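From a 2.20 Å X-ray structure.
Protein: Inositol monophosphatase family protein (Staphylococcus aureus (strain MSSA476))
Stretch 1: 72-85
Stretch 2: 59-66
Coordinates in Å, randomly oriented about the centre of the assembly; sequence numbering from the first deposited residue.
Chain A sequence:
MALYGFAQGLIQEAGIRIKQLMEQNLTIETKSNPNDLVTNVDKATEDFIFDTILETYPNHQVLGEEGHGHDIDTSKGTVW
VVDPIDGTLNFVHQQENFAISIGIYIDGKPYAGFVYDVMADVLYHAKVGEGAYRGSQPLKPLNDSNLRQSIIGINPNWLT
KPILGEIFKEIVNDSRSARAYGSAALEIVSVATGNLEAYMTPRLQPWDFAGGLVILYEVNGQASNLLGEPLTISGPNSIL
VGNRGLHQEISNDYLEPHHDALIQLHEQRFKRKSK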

# COMPACT_ATOMS: atom_id res chain seq x y z
N ILE A 72 -19.15 0.52 28.37
CA ILE A 72 -19.99 1.49 27.70
C ILE A 72 -21.00 0.65 26.91
O ILE A 72 -20.59 -0.24 26.20
CB ILE A 72 -19.13 2.34 26.73
CG1 ILE A 72 -18.03 3.17 27.49
CG2 ILE A 72 -20.04 3.21 25.86
CD1 ILE A 72 -16.55 2.94 27.11
N ASP A 73 -22.29 0.90 27.07
CA ASP A 73 -23.34 0.20 26.31
C ASP A 73 -23.67 1.03 25.04
O ASP A 73 -24.43 2.00 25.09
CB ASP A 73 -24.59 -0.06 27.16
CG ASP A 73 -25.78 -0.51 26.34
OD1 ASP A 73 -26.93 -0.46 26.84
OD2 ASP A 73 -25.58 -0.89 25.17
N THR A 74 -23.14 0.56 23.91
CA THR A 74 -23.11 1.29 22.67
C THR A 74 -24.49 1.32 21.97
O THR A 74 -24.65 2.00 20.97
CB THR A 74 -22.01 0.69 21.71
OG1 THR A 74 -22.25 -0.71 21.45
CG2 THR A 74 -20.63 0.83 22.31
N SER A 75 -25.47 0.59 22.51
CA SER A 75 -26.87 0.75 22.09
C SER A 75 -27.65 1.96 22.71
O SER A 75 -28.68 2.32 22.19
CB SER A 75 -27.63 -0.56 22.37
OG SER A 75 -27.78 -0.81 23.78
N LYS A 76 -27.20 2.58 23.79
CA LYS A 76 -27.95 3.69 24.44
C LYS A 76 -27.30 5.09 24.23
O LYS A 76 -26.12 5.32 24.60
CB LYS A 76 -28.11 3.43 25.93
CG LYS A 76 -28.83 2.13 26.24
N GLY A 77 -28.09 6.01 23.65
CA GLY A 77 -27.69 7.41 23.52
C GLY A 77 -26.69 7.64 22.40
O GLY A 77 -26.63 6.87 21.43
N THR A 78 -25.92 8.71 22.50
CA THR A 78 -25.05 9.11 21.39
C THR A 78 -23.62 8.69 21.73
O THR A 78 -23.15 8.96 22.84
CB THR A 78 -25.17 10.61 20.99
OG1 THR A 78 -26.55 10.94 20.70
CG2 THR A 78 -24.32 10.91 19.71
N VAL A 79 -22.95 8.03 20.77
CA VAL A 79 -21.64 7.44 20.99
C VAL A 79 -20.64 7.78 19.88
O VAL A 79 -20.89 7.47 18.72
CB VAL A 79 -21.75 5.93 21.17
CG1 VAL A 79 -20.39 5.31 21.39
CG2 VAL A 79 -22.65 5.65 22.37
N TRP A 80 -19.51 8.38 20.28
CA TRP A 80 -18.41 8.74 19.40
C TRP A 80 -17.41 7.62 19.50
O TRP A 80 -16.89 7.38 20.60
CB TRP A 80 -17.75 10.07 19.84
CG TRP A 80 -18.60 11.31 19.55
CD1 TRP A 80 -19.84 11.55 20.01
CD2 TRP A 80 -18.26 12.44 18.73
NE1 TRP A 80 -20.30 12.76 19.56
CE2 TRP A 80 -19.35 13.33 18.77
CE3 TRP A 80 -17.13 12.80 17.98
CZ2 TRP A 80 -19.35 14.55 18.10
CZ3 TRP A 80 -17.13 14.00 17.30
CH2 TRP A 80 -18.24 14.86 17.35
N VAL A 81 -17.13 6.93 18.40
CA VAL A 81 -16.09 5.88 18.48
C VAL A 81 -14.83 6.31 17.71
O VAL A 81 -14.86 6.42 16.49
CB VAL A 81 -16.63 4.43 18.24
CG1 VAL A 81 -17.75 4.40 17.25
CG2 VAL A 81 -15.56 3.43 17.90
N VAL A 82 -13.75 6.59 18.45
CA VAL A 82 -12.63 7.29 17.85
C VAL A 82 -11.33 6.52 17.90
O VAL A 82 -10.98 5.98 18.96
CB VAL A 82 -12.50 8.80 18.32
CG1 VAL A 82 -13.52 9.22 19.35
CG2 VAL A 82 -11.09 9.24 18.69
N ASP A 83 -10.63 6.47 16.76
CA ASP A 83 -9.20 6.11 16.74
C ASP A 83 -8.39 7.38 16.40
O ASP A 83 -8.40 7.85 15.24
CB ASP A 83 -8.87 4.96 15.76
CG ASP A 83 -7.47 4.33 16.03
OD1 ASP A 83 -6.69 4.91 16.80
OD2 ASP A 83 -7.13 3.28 15.45
N PRO A 84 -7.75 7.96 17.41
CA PRO A 84 -6.87 9.12 17.20
C PRO A 84 -5.84 8.89 16.09
O PRO A 84 -5.72 9.76 15.26
CB PRO A 84 -6.22 9.34 18.58
CG PRO A 84 -6.51 8.09 19.32
CD PRO A 84 -7.86 7.67 18.85
N ILE A 85 -5.17 7.72 16.06
CA ILE A 85 -4.23 7.37 14.99
C ILE A 85 -4.41 5.91 14.57
O ILE A 85 -3.96 5.01 15.26
CB ILE A 85 -2.77 7.60 15.40
CG1 ILE A 85 -2.50 9.08 15.78
CG2 ILE A 85 -1.79 7.18 14.30
CD1 ILE A 85 -1.24 9.28 16.65
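Stretch 2 59-66: NHQVLGEE

Stretch 2 lies alongside stretch 1 as a neighbouring parallel β-strand. Residues 61-64 are extended and run in the same direction as the strand that begins at T78; the two axes approach to 4.4 Å and cross at -25°, close to the usual twist of adjacent strands. The register is simple: V79 faces Q61, W80 faces V62, V81 faces L63 and V82 faces G64, with CA-CA distances of 4.7, 4.6, 4.5 and 4.9 Å. Before the strand, stretch 1 makes a type I turn from D73 to K76, closed by K76 N to D73 O at 3.1 Å; D73 OD2 also accepts from S75 N at 3.0 Å and from S75 OG at 2.6 Å. G77, with phi of 78°, a value that favours glycine, leads from this turn into the strand. At P84 the chain turns a corner.

The backbone hydrogen bonds alternate as expected for parallel strands, each strand using every second residue. Q61 N donates to T78 O (2.9 Å) and Q61 O accepts from W80 N (2.8 Å), so Q61 is bonded to the residues flanking its partner V79. L63 repeats the pattern two residues on, with L63 N to W80 O at 2.6 Å and V82 N to L63 O at 2.9 Å. E65 N to V82 O, at 3.2 Å, carries the ladder past the end of strand 61-64. Between these bonds, CA-H...O contacts fill in, the shortest from V81 CA to L63 O at 3.1 Å.

Side chains alternate between the two faces of the sheet. On the face bearing V79, V81, Q61 and L63, the Q61 side chain reaches back to the turn, where NE2 donates to K76 O at 3.0 Å and thus ties the strand to the loop preceding its partner. L63 packs against V81 (CB to CB, 4.0 Å) and V79 (L63 CB to V79 CG1, 4.2 Å), while its two methyls extend to the loop: L63 CD1 lies 4.0 Å from I72 CD1, and L63 CD2 lies 4.0 Å from T74 CG2.

On the other face, V62 packs against both W80 and V82, with V62 CG2 4.2 Å from W80 CB and V62 CG1 4.1 Å from V82 CG1. G64 has no side chain to add here. W80 NE1 donates to H60 ND1 at 3.3 Å, and the two rings meet rim to rim, neither over the face of the other, their planes at 38°. One face of the H60 ring is covered by T78, whose CB stands 3.7 Å from the ring centroid, almost on the ring normal.

At the far end E65 lies against D83 and P84: E65 CG is 3.6 Å from D83 OD1, and E65 OE1 is 3.7 Å from P84 CG. The like-charged D83 OD1 and E65 OE1 are 4.2 Å apart. Together the two stretches bury 812 Å², counting both sides.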

# COMPACT_ATOMS: atom_id res chain seq x y z
N ASN A 59 -23.47 15.11 27.58
CA ASN A 59 -24.02 13.74 27.79
C ASN A 59 -23.63 12.68 26.76
O ASN A 59 -24.04 11.52 26.90
CB ASN A 59 -25.57 13.79 27.82
CG ASN A 59 -26.09 14.66 28.93
OD1 ASN A 59 -27.03 15.40 28.73
ND2 ASN A 59 -25.44 14.61 30.11
N HIS A 60 -22.85 13.06 25.75
CA HIS A 60 -22.37 12.09 24.75
C HIS A 60 -21.31 11.17 25.35
O HIS A 60 -20.59 11.54 26.29
CB HIS A 60 -21.85 12.81 23.51
CG HIS A 60 -22.93 13.43 22.70
ND1 HIS A 60 -22.74 13.87 21.41
CD2 HIS A 60 -24.24 13.64 22.98
CE1 HIS A 60 -23.87 14.35 20.94
NE2 HIS A 60 -24.80 14.22 21.87
N GLN A 61 -21.30 9.95 24.85
CA GLN A 61 -20.34 8.95 25.25
C GLN A 61 -19.27 8.83 24.16
O GLN A 61 -19.55 9.01 22.97
CB GLN A 61 -21.05 7.60 25.44
CG GLN A 61 -22.42 7.64 26.12
CD GLN A 61 -22.72 6.31 26.80
OE1 GLN A 61 -22.10 5.97 27.83
NE2 GLN A 61 -23.65 5.54 26.23
N VAL A 62 -18.05 8.53 24.59
CA VAL A 62 -16.88 8.40 23.72
C VAL A 62 -16.27 7.00 23.91
O VAL A 62 -15.73 6.69 24.99
CB VAL A 62 -15.84 9.50 24.05
CG1 VAL A 62 -14.51 9.27 23.30
CG2 VAL A 62 -16.41 10.86 23.70
N LEU A 63 -16.38 6.15 22.89
CA LEU A 63 -15.68 4.85 22.87
C LEU A 63 -14.37 5.01 22.14
O LEU A 63 -14.34 5.16 20.92
CB LEU A 63 -16.53 3.79 22.21
CG LEU A 63 -15.91 2.41 22.03
CD1 LEU A 63 -15.61 1.78 23.38
CD2 LEU A 63 -16.81 1.48 21.22
N GLY A 64 -13.27 4.98 22.87
CA GLY A 64 -11.97 5.32 22.30
C GLY A 64 -10.82 4.33 22.45
O GLY A 64 -10.77 3.53 23.41
N GLU A 65 -9.88 4.45 21.50
CA GLU A 65 -8.74 3.56 21.38
C GLU A 65 -7.86 3.76 22.58
O GLU A 65 -7.47 2.79 23.22
CB GLU A 65 -7.99 3.80 20.05
CG GLU A 65 -6.65 3.05 19.86
CD GLU A 65 -5.46 3.68 20.63
OE1 GLU A 65 -5.44 4.91 20.86
OE2 GLU A 65 -4.54 2.94 21.02
N GLU A 66 -7.58 5.03 22.88
CA GLU A 66 -6.77 5.43 24.05
C GLU A 66 -7.44 5.10 25.43
O GLU A 66 -6.83 5.31 26.48
CB GLU A 66 -6.36 6.93 23.95
CG GLU A 66 -4.99 7.29 24.51
CD GLU A 66 -3.79 6.95 23.60
OE1 GLU A 66 -3.93 6.24 22.58
OE2 GLU A 66 -2.66 7.39 23.93